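PDB 2ORY: lipase from Photobacterium sp. M37, which hydrolyses triacylglycerols as a cold-adapted class 3 lipase of the alpha/beta-hydrolase fold. Local coordinates for residues I67-M72 with H173-A178; I87-T92 with G177-T182. All coordinates share one frame; numbering follows the deposited sequence.

Overall arrangement
Both contacts tie helix 175-189 to the central mixed sheet, and their centres lie about 6 Å apart near the centre of the molecule. Interaction 1 joins the beginning of this helix to the corner in strand 66-78; interaction 2 seats the next part of the helix on strand 84-90. The two strands follow one another in the sequence and are antiparallel neighbours in the sheet, whereas the helix comes about 85 to 100 residues later, directly after strand 166-173. Gly177 and Ala178 belong to both. The helix that follows the probable nucleophile, Ser174, thus meets the sheet side at a polar surface point and again, deeper, at a buried apolar one.

Interaction 1: residues I67-M72 with H173-A178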
# COMPACT_ATOMS: atom_id res chain seq x y z
N ILE A 67 -17.38 2.06 -0.40
CA ILE A 67 -16.21 1.26 -0.06
C ILE A 67 -14.94 1.78 -0.72
O ILE A 67 -13.83 1.47 -0.27
CB ILE A 67 -16.35 -0.22 -0.51
CG1 ILE A 67 -16.23 -0.29 -2.03
CG2 ILE A 67 -17.70 -0.81 -0.05
CD1 ILE A 67 -16.05 -1.69 -2.55
N PHE A 68 -15.09 2.57 -1.78
CA PHE A 68 -13.95 3.08 -2.50
C PHE A 68 -12.90 3.74 -1.62
O PHE A 68 -11.74 3.76 -1.98
CB PHE A 68 -14.38 4.07 -3.59
CG PHE A 68 -15.02 3.42 -4.79
CD1 PHE A 68 -15.41 4.19 -5.88
CD2 PHE A 68 -15.27 2.04 -4.83
CE1 PHE A 68 -16.03 3.62 -7.00
CE2 PHE A 68 -15.89 1.45 -5.94
CZ PHE A 68 -16.27 2.24 -7.03
N ASN A 69 -13.31 4.28 -0.47
CA ASN A 69 -12.34 4.95 0.40
C ASN A 69 -12.06 4.20 1.68
O ASN A 69 -11.54 4.78 2.63
CB ASN A 69 -12.83 6.35 0.74
CG ASN A 69 -13.08 7.17 -0.50
OD1 ASN A 69 -12.16 7.41 -1.30
ND2 ASN A 69 -14.33 7.60 -0.70
N ASP A 70 -12.42 2.92 1.71
CA ASP A 70 -12.17 2.09 2.88
C ASP A 70 -10.68 2.12 3.19
O ASP A 70 -9.85 2.30 2.29
CB ASP A 70 -12.60 0.65 2.63
CG ASP A 70 -14.09 0.43 2.83
OD1 ASP A 70 -14.73 1.24 3.52
OD2 ASP A 70 -14.62 -0.57 2.30
N ALA A 71 -10.32 1.95 4.45
CA ALA A 71 -8.91 1.94 4.82
C ALA A 71 -8.73 1.25 6.16
O ALA A 71 -9.67 1.18 6.96
CB ALA A 71 -8.38 3.34 4.89
N MET A 72 -7.52 0.75 6.40
CA MET A 72 -7.21 0.06 7.65
C MET A 72 -5.72 0.13 7.94
O MET A 72 -4.90 0.03 7.03
CB MET A 72 -7.63 -1.41 7.59
CG MET A 72 -7.52 -2.14 8.94
SD MET A 72 -5.85 -2.77 9.38
CE MET A 72 -5.97 -4.42 8.82
N HIS A 173 0.13 -2.75 0.50
CA HIS A 173 -0.09 -3.16 -0.89
C HIS A 173 -1.21 -2.35 -1.56
O HIS A 173 -2.15 -1.94 -0.90
CB HIS A 173 -0.45 -4.66 -0.91
CG HIS A 173 -0.87 -5.19 -2.25
ND1 HIS A 173 -2.19 -5.19 -2.68
CD2 HIS A 173 -0.15 -5.73 -3.26
CE1 HIS A 173 -2.26 -5.71 -3.89
NE2 HIS A 173 -1.03 -6.05 -4.27
N SER A 174 -1.09 -2.12 -2.87
CA SER A 174 -2.11 -1.39 -3.62
C SER A 174 -2.16 0.07 -3.13
O SER A 174 -1.14 0.73 -3.05
CB SER A 174 -3.48 -2.09 -3.45
OG SER A 174 -4.46 -1.60 -4.35
N LYS A 175 -3.35 0.58 -2.83
CA LYS A 175 -3.42 1.94 -2.29
C LYS A 175 -2.49 1.99 -1.05
O LYS A 175 -1.89 3.03 -0.75
CB LYS A 175 -4.85 2.27 -1.86
CG LYS A 175 -5.72 2.85 -2.95
CD LYS A 175 -7.06 3.28 -2.37
CE LYS A 175 -7.85 4.13 -3.36
NZ LYS A 175 -9.19 4.52 -2.84
N GLY A 176 -2.39 0.86 -0.36
CA GLY A 176 -1.55 0.76 0.82
C GLY A 176 -0.08 0.93 0.51
O GLY A 176 0.73 1.27 1.39
N GLY A 177 0.29 0.71 -0.75
CA GLY A 177 1.67 0.89 -1.14
C GLY A 177 1.98 2.37 -1.24
O GLY A 177 3.03 2.85 -0.80
N ALA A 178 1.04 3.12 -1.80
CA ALA A 178 1.20 4.55 -1.95
C ALA A 178 1.10 5.26 -0.59
O ALA A 178 1.86 6.19 -0.31
CB ALA A 178 0.14 5.07 -2.88
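Lys175 stretches from the first turn of helix 175-189 to the backbone of Phe68, and its ammonium group makes the one hydrogen bond between 67-72 and 173-178. NZ lies 2.8 Å from Phe68 O and meets the carbonyl nearly head-on, with a C=O...N angle of 165°. The reach depends on the shape of the chain: CG stands beside the backbone N (chi1 -88°), and beyond it the torsions are all extended, which carries the charge across to the turn. The tight part of the contact is this bond, with Thr92 and Trp100 packed against the lysine side chain; CE follows behind, 4.1 Å from Phe68 O. Thr92 OG1 probably hydrogen-bonds to the same carbonyl.

The other side is loose and faces solvent. Asn69 comes no nearer than 4.4 Å, from OD1 to Lys175 NZ, too long for a hydrogen bond, while the Phe68 ring leads away from 173-178 and touches Asp99 of helix 97-102. The type I turn from Ile67 to Asp70 forms the corner in the chain at Phe68 and Asn69, and it offers Phe68 O to the lysine.

Ser174, just ahead of the lysine, sits at the tight strand-to-helix turn of what is probably a GxSxG nucleophile elbow; its OG bonds to His312 NE2, consistent with the Ser-His-Asp triad of lipases. Its positive phi (65°) fits the strained turn. A cation meeting a carbonyl in this way probably polarises the C=O bond, and the charge-dipole attraction links the turn to the residue that follows the probable nucleophile.

Interaction 2: residues I87-T92 with G177-T182; sequences IAIRGT and GALSST
Ile89 meets helix 175-189 through two of its branches, and the apolar contacts between 87-92 and 177-182 depend on it. Its CG2 methyl, anti to the backbone N, rests 3.9 Å from Leu179 CB and 4.1 Å from Leu179 CD1. The two side chains cross at about a right angle. The other branch, with CG1 beside the backbone N (chi1 -67°), sends CD1 onto the helix backbone itself, 3.8 Å from Ser180 CA, while Ser180 CB stands 4.2 Å from that same methyl. One isoleucine thus straddles two consecutive helical residues, where 87-92 and 177-182 approach most closely by their CA atoms: those of Ile89 and Ser180 are 6.1 Å apart.

This is the helix-on-sheet layer of an alpha/beta hydrolase: strand 84-90 is a parallel neighbour of strand 166-173, which leads through the probable nucleophile elbow into the helix resting on Ile89. Val170 on that strand touches both Ile89 and Ser180, while Met73 flanks Ile89 from strand 66-78.

Polar groups are answered within the helix. Ser180 OG turns back to Gly176 O, one turn earlier, leaving its CB to the isoleucine. On the flank away from the strand, Ala178 O takes two donors from Thr182, which reach it from opposite faces of the carbonyl plane: the amide N at 3.2 Å and the hydroxyl OG1 at 2.6 Å. The hydroxyl is tilted 23° from that plane. Ser181 OG, whose CB points away from the strand, lies near both Gly177 O and Ala178 O.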
# COMPACT_ATOMS: atom_id res chain seq x y z
N ILE A 87 4.30 -1.20 10.69
CA ILE A 87 3.03 -0.49 10.53
C ILE A 87 2.51 -0.95 9.15
O ILE A 87 3.14 -0.69 8.12
CB ILE A 87 3.22 1.03 10.49
CG1 ILE A 87 3.75 1.55 11.82
CG2 ILE A 87 1.91 1.69 10.11
CD1 ILE A 87 4.02 3.06 11.80
N ALA A 88 1.38 -1.65 9.11
CA ALA A 88 0.83 -2.14 7.84
C ALA A 88 -0.44 -1.36 7.48
O ALA A 88 -1.26 -1.05 8.35
CB ALA A 88 0.54 -3.65 7.94
N ILE A 89 -0.58 -1.03 6.20
CA ILE A 89 -1.70 -0.23 5.73
C ILE A 89 -2.44 -0.88 4.58
O ILE A 89 -1.84 -1.46 3.68
CB ILE A 89 -1.18 1.19 5.32
CG1 ILE A 89 -0.71 1.93 6.59
CG2 ILE A 89 -2.26 1.97 4.54
CD1 ILE A 89 0.11 3.17 6.35
N ARG A 90 -3.76 -0.76 4.62
CA ARG A 90 -4.64 -1.34 3.61
C ARG A 90 -5.59 -0.25 3.13
O ARG A 90 -5.93 0.66 3.90
CB ARG A 90 -5.47 -2.47 4.24
CG ARG A 90 -6.47 -3.15 3.33
CD ARG A 90 -7.49 -3.98 4.11
NE ARG A 90 -8.60 -3.16 4.56
CZ ARG A 90 -9.62 -3.62 5.27
NH1 ARG A 90 -9.68 -4.90 5.62
NH2 ARG A 90 -10.58 -2.79 5.65
N GLY A 91 -6.00 -0.34 1.87
CA GLY A 91 -6.95 0.59 1.28
C GLY A 91 -8.19 -0.24 0.97
O GLY A 91 -8.50 -1.17 1.71
N THR A 92 -8.87 0.05 -0.14
CA THR A 92 -10.08 -0.68 -0.55
C THR A 92 -9.74 -2.02 -1.21
O THR A 92 -8.59 -2.27 -1.55
CB THR A 92 -10.85 0.14 -1.58
OG1 THR A 92 -10.84 1.49 -1.15
CG2 THR A 92 -12.26 -0.30 -1.69
N GLY A 177 0.29 0.71 -0.75
CA GLY A 177 1.67 0.89 -1.14
C GLY A 177 1.98 2.37 -1.24
O GLY A 177 3.03 2.85 -0.80
N ALA A 178 1.04 3.12 -1.80
CA ALA A 178 1.20 4.55 -1.95
C ALA A 178 1.10 5.26 -0.59
O ALA A 178 1.86 6.19 -0.31
CB ALA A 178 0.14 5.07 -2.88
N LEU A 179 0.17 4.79 0.26
CA LEU A 179 -0.03 5.37 1.58
C LEU A 179 1.09 5.06 2.57
O LEU A 179 1.55 5.95 3.29
CB LEU A 179 -1.38 4.92 2.16
CG LEU A 179 -2.65 5.45 1.49
CD1 LEU A 179 -3.87 4.81 2.13
CD2 LEU A 179 -2.73 6.95 1.62
N SER A 180 1.54 3.81 2.61
CA SER A 180 2.60 3.45 3.55
C SER A 180 3.86 4.25 3.27
O SER A 180 4.44 4.84 4.18
CB SER A 180 2.90 1.94 3.49
OG SER A 180 3.36 1.53 2.21
N SER A 181 4.29 4.30 2.02
CA SER A 181 5.50 5.04 1.71
C SER A 181 5.31 6.51 2.05
O SER A 181 6.20 7.18 2.59
CB SER A 181 5.88 4.85 0.24
OG SER A 181 4.83 5.25 -0.61
N THR A 182 4.12 7.03 1.76
CA THR A 182 3.83 8.41 2.06
C THR A 182 3.79 8.61 3.58
O THR A 182 4.36 9.57 4.09
CB THR A 182 2.48 8.85 1.39
OG1 THR A 182 2.58 8.67 -0.03
CG2 THR A 182 2.17 10.34 1.68